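Local coordinates for heavy metal cation tricomponent efflux pump ZneA(CzcA-like) (Cupriavidus metallidurans, PDB 4K0J), which exports zinc ions in exchange for protons, as the inner-membrane RND component of a three-part heavy-metal efflux system, at residues 431-443 with 922-934. Sequence-based numbering, arbitrary orientation.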
loop_
_atom_site.group_PDB
_atom_site.type_symbol
_atom_site.label_atom_id
_atom_site.label_comp_id
_atom_site.label_asym_id
_atom_site.label_seq_id
_atom_site.Cartn_x
_atom_site.Cartn_y
_atom_site.Cartn_z
ATOM N N GLN C 431 3.340 54.323 -2.162
ATOM C CA GLN C 431 4.232 54.771 -3.227
ATOM C C GLN C 431 5.099 53.627 -3.740
ATOM O O GLN C 431 5.239 53.429 -4.946
ATOM C CB GLN C 431 5.133 55.905 -2.730
ATOM C CG GLN C 431 4.392 57.132 -2.223
ATOM C CD GLN C 431 5.335 58.231 -1.763
ATOM O OE1 GLN C 431 6.542 58.166 -1.997
ATOM N NE2 GLN C 431 4.787 59.245 -1.102
ATOM N N VAL C 432 5.679 52.877 -2.812
ATOM C CA VAL C 432 6.598 51.805 -3.160
ATOM C C VAL C 432 5.917 50.441 -2.988
ATOM O O VAL C 432 6.567 49.395 -2.969
ATOM C CB VAL C 432 7.897 51.915 -2.321
ATOM C CG1 VAL C 432 7.664 51.435 -0.891
ATOM C CG2 VAL C 432 9.049 51.171 -2.989
ATOM N N ALA C 433 4.591 50.462 -2.887
ATOM C CA ALA C 433 3.809 49.240 -2.715
ATOM C C ALA C 433 3.867 48.314 -3.931
ATOM O O ALA C 433 4.348 47.194 -3.823
ATOM C CB ALA C 433 2.366 49.572 -2.374
ATOM N N ARG C 434 3.367 48.782 -5.074
ATOM C CA ARG C 434 3.351 47.984 -6.312
ATOM C C ARG C 434 4.704 47.356 -6.711
ATOM O O ARG C 434 4.760 46.157 -7.023
ATOM C CB ARG C 434 2.759 48.784 -7.484
ATOM C CG ARG C 434 1.280 49.114 -7.349
ATOM C CD ARG C 434 0.394 47.917 -7.666
ATOM N NE ARG C 434 0.508 47.495 -9.061
ATOM C CZ ARG C 434 -0.194 48.018 -10.064
ATOM N NH1 ARG C 434 -1.058 48.994 -9.835
ATOM N NH2 ARG C 434 -0.025 47.566 -11.297
ATOM N N PRO C 435 5.796 48.152 -6.703
ATOM C CA PRO C 435 7.089 47.541 -7.031
ATOM C C PRO C 435 7.521 46.506 -5.994
ATOM O O PRO C 435 8.376 45.673 -6.291
ATOM C CB PRO C 435 8.056 48.730 -7.010
ATOM C CG PRO C 435 7.202 49.928 -7.198
ATOM C CD PRO C 435 5.925 49.607 -6.500
ATOM N N ILE C 436 6.939 46.563 -4.799
ATOM C CA ILE C 436 7.265 45.607 -3.743
ATOM C C ILE C 436 6.449 44.320 -3.833
ATOM O O ILE C 436 7.007 43.235 -3.747
ATOM C CB ILE C 436 7.148 46.231 -2.339
ATOM C CG1 ILE C 436 8.458 46.925 -1.988
ATOM C CG2 ILE C 436 6.847 45.173 -1.291
ATOM C CD1 ILE C 436 9.666 46.043 -2.208
ATOM N N PHE C 437 5.138 44.434 -4.009
ATOM C CA PHE C 437 4.312 43.249 -4.196
ATOM C C PHE C 437 4.770 42.513 -5.451
ATOM O O PHE C 437 5.022 41.304 -5.421
ATOM C CB PHE C 437 2.830 43.618 -4.302
ATOM C CG PHE C 437 1.903 42.437 -4.210
ATOM C CD1 PHE C 437 1.436 42.001 -2.980
ATOM C CD2 PHE C 437 1.498 41.763 -5.350
ATOM C CE1 PHE C 437 0.586 40.916 -2.889
ATOM C CE2 PHE C 437 0.649 40.676 -5.265
ATOM C CZ PHE C 437 0.192 40.253 -4.035
ATOM N N PHE C 438 4.910 43.247 -6.550
ATOM C CA PHE C 438 5.326 42.614 -7.796
ATOM C C PHE C 438 6.796 42.202 -7.791
ATOM O O PHE C 438 7.147 41.162 -8.335
ATOM C CB PHE C 438 4.976 43.479 -9.010
ATOM C CG PHE C 438 3.524 43.418 -9.388
ATOM C CD1 PHE C 438 2.645 42.620 -8.672
ATOM C CD2 PHE C 438 3.038 44.139 -10.462
ATOM C CE1 PHE C 438 1.308 42.553 -9.013
ATOM C CE2 PHE C 438 1.703 44.076 -10.812
ATOM C CZ PHE C 438 0.837 43.282 -10.086
ATOM N N GLY C 439 7.648 43.002 -7.158
ATOM C CA GLY C 439 9.053 42.655 -7.040
ATOM C C GLY C 439 9.272 41.380 -6.241
ATOM O O GLY C 439 10.091 40.533 -6.608
ATOM N N MET C 440 8.530 41.237 -5.148
ATOM C CA MET C 440 8.657 40.066 -4.286
ATOM C C MET C 440 7.961 38.835 -4.873
ATOM O O MET C 440 8.415 37.707 -4.675
ATOM C CB MET C 440 8.153 40.365 -2.871
ATOM C CG MET C 440 8.929 41.471 -2.154
ATOM S SD MET C 440 10.502 40.964 -1.437
ATOM C CE MET C 440 9.982 40.472 0.207
ATOM N N ILE C 441 6.867 39.035 -5.602
ATOM C CA ILE C 441 6.268 37.902 -6.299
ATOM C C ILE C 441 7.182 37.486 -7.451
ATOM O O ILE C 441 7.136 36.349 -7.914
ATOM C CB ILE C 441 4.834 38.185 -6.809
ATOM C CG1 ILE C 441 4.094 36.869 -7.071
ATOM C CG2 ILE C 441 4.852 39.045 -8.062
ATOM C CD1 ILE C 441 2.742 37.045 -7.730
ATOM N N VAL C 442 8.020 38.416 -7.900
ATOM C CA VAL C 442 9.020 38.109 -8.912
ATOM C C VAL C 442 10.176 37.323 -8.304
ATOM O O VAL C 442 10.657 36.367 -8.904
ATOM C CB VAL C 442 9.535 39.381 -9.629
ATOM C CG1 VAL C 442 10.910 39.147 -10.230
ATOM C CG2 VAL C 442 8.560 39.798 -10.716
ATOM N N ILE C 443 10.616 37.702 -7.109
ATOM C CA ILE C 443 11.685 36.942 -6.468
ATOM C C ILE C 443 11.178 35.560 -6.040
ATOM O O ILE C 443 11.950 34.603 -5.944
ATOM C CB ILE C 443 12.335 37.701 -5.285
ATOM C CG1 ILE C 443 13.639 37.025 -4.864
ATOM C CG2 ILE C 443 11.405 37.776 -4.104
ATOM C CD1 ILE C 443 14.314 37.691 -3.687
ATOM N N GLY C 922 17.020 37.303 -8.166
ATOM C CA GLY C 922 15.886 37.864 -7.458
ATOM C C GLY C 922 16.170 39.230 -6.864
ATOM O O GLY C 922 15.495 40.206 -7.187
ATOM N N VAL C 923 17.172 39.303 -5.993
ATOM C CA VAL C 923 17.517 40.563 -5.340
ATOM C C VAL C 923 17.975 41.617 -6.353
ATOM O O VAL C 923 17.605 42.795 -6.248
ATOM C CB VAL C 923 18.577 40.359 -4.223
ATOM C CG1 VAL C 923 19.713 39.472 -4.708
ATOM C CG2 VAL C 923 19.104 41.694 -3.722
ATOM N N ALA C 924 18.755 41.189 -7.343
ATOM C CA ALA C 924 19.239 42.103 -8.373
ATOM C C ALA C 924 18.082 42.726 -9.156
ATOM O O ALA C 924 18.003 43.956 -9.317
ATOM C CB ALA C 924 20.190 41.386 -9.311
ATOM N N VAL C 925 17.179 41.875 -9.632
ATOM C CA VAL C 925 16.022 42.349 -10.380
ATOM C C VAL C 925 15.077 43.139 -9.478
ATOM O O VAL C 925 14.303 43.955 -9.957
ATOM C CB VAL C 925 15.262 41.196 -11.072
ATOM C CG1 VAL C 925 14.304 40.525 -10.105
ATOM C CG2 VAL C 925 14.510 41.712 -12.285
ATOM N N LEU C 926 15.148 42.904 -8.171
ATOM C CA LEU C 926 14.357 43.683 -7.231
ATOM C C LEU C 926 14.880 45.109 -7.205
ATOM O O LEU C 926 14.106 46.065 -7.272
ATOM C CB LEU C 926 14.414 43.087 -5.825
ATOM C CG LEU C 926 13.563 43.862 -4.815
ATOM C CD1 LEU C 926 12.096 43.750 -5.187
ATOM C CD2 LEU C 926 13.795 43.384 -3.390
ATOM N N ASN C 927 16.200 45.246 -7.110
ATOM C CA ASN C 927 16.817 46.569 -7.144
ATOM C C ASN C 927 16.545 47.304 -8.458
ATOM O O ASN C 927 16.198 48.495 -8.459
ATOM C CB ASN C 927 18.318 46.483 -6.865
ATOM C CG ASN C 927 18.628 46.321 -5.387
ATOM O OD1 ASN C 927 17.901 46.826 -4.532
ATOM N ND2 ASN C 927 19.710 45.616 -5.080
ATOM N N ALA C 928 16.689 46.587 -9.571
ATOM C CA ALA C 928 16.365 47.150 -10.881
ATOM C C ALA C 928 14.909 47.620 -10.949
ATOM O O ALA C 928 14.619 48.715 -11.438
ATOM C CB ALA C 928 16.649 46.140 -11.980
ATOM N N ILE C 929 13.999 46.785 -10.450
ATOM C CA ILE C 929 12.576 47.106 -10.434
ATOM C C ILE C 929 12.305 48.368 -9.637
ATOM O O ILE C 929 11.638 49.269 -10.125
ATOM C CB ILE C 929 11.728 45.954 -9.861
ATOM C CG1 ILE C 929 11.543 44.857 -10.908
ATOM C CG2 ILE C 929 10.361 46.458 -9.420
ATOM C CD1 ILE C 929 10.921 43.595 -10.355
ATOM N N ILE C 930 12.827 48.434 -8.415
ATOM C CA ILE C 930 12.637 49.616 -7.576
ATOM C C ILE C 930 13.146 50.879 -8.266
ATOM O O ILE C 930 12.433 51.890 -8.347
ATOM C CB ILE C 930 13.331 49.460 -6.212
ATOM C CG1 ILE C 930 12.605 48.411 -5.371
ATOM C CG2 ILE C 930 13.356 50.788 -5.470
ATOM C CD1 ILE C 930 11.168 48.774 -5.063
ATOM N N MET C 931 14.375 50.808 -8.772
ATOM C CA MET C 931 14.968 51.922 -9.503
ATOM C C MET C 931 14.062 52.407 -10.635
ATOM O O MET C 931 13.610 53.559 -10.634
ATOM C CB MET C 931 16.337 51.520 -10.060
ATOM C CG MET C 931 16.860 52.437 -11.154
ATOM S SD MET C 931 16.970 54.154 -10.630
ATOM C CE MET C 931 18.331 54.068 -9.471
ATOM N N ILE C 932 13.788 51.514 -11.582
ATOM C CA ILE C 932 13.021 51.858 -12.775
ATOM C C ILE C 932 11.598 52.319 -12.459
ATOM O O ILE C 932 11.054 53.184 -13.142
ATOM C CB ILE C 932 13.015 50.688 -13.793
ATOM C CG1 ILE C 932 13.921 51.020 -14.979
ATOM C CG2 ILE C 932 11.608 50.374 -14.281
ATOM C CD1 ILE C 932 15.334 51.375 -14.582
ATOM N N ALA C 933 11.010 51.757 -11.408
ATOM C CA ALA C 933 9.648 52.104 -11.016
ATOM C C ALA C 933 9.578 53.498 -10.406
ATOM O O ALA C 933 8.788 54.332 -10.852
ATOM C CB ALA C 933 9.086 51.076 -10.051
ATOM N N ASN C 934 10.397 53.752 -9.387
ATOM C CA ASN C 934 10.416 55.073 -8.767
ATOM C C ASN C 934 10.834 56.146 -9.765
ATOM O O ASN C 934 10.406 57.291 -9.671
ATOM C CB ASN C 934 11.312 55.096 -7.528
ATOM C CG ASN C 934 10.744 54.275 -6.385
ATOM O OD1 ASN C 934 10.094 53.255 -6.604
ATOM N ND2 ASN C 934 10.976 54.725 -5.158
#
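The ring of Pro435 presents two of its carbons to helix 922-934: CG meets Ala933 CB at 3.6 Å, while CB lies 3.7 Å from Ile930 CD1. At this same end the Asn934 amide approaches through OD1, a looser neighbour of both the proline ring and Val432 CG2. Ile930 CD1 touches both Pro435 and Val432, lying 3.8 Å from Val432 CG2, with Ile436 CD1 a little farther off. Helices 433-443 and 922-934 run nearly antiparallel in the membrane domain of the RND permease fold, the angle between their directions 160° and their axes 9.1 Å apart at closest approach; no hydrogen bond joins the two segments. Glycines let each side come in close. Leu926, with CG anti to the backbone N (chi1 -179°), brings CD1 over Gly439, 3.7 Å from its CA; Ile929 CD1 reaches that same CA at 3.9 Å. The relation reverses at the far end, where the extended Ile443 side chain sets CG1 against Gly922 CA. Beside it, Val442 and Val925 cross at about a right angle, CG1 to CG1 at 3.7 Å. Ile443 and Met440 also pack on Leu472 of helix 463-479, and Leu926 and Val923 touch Asp399 of helix 399-411.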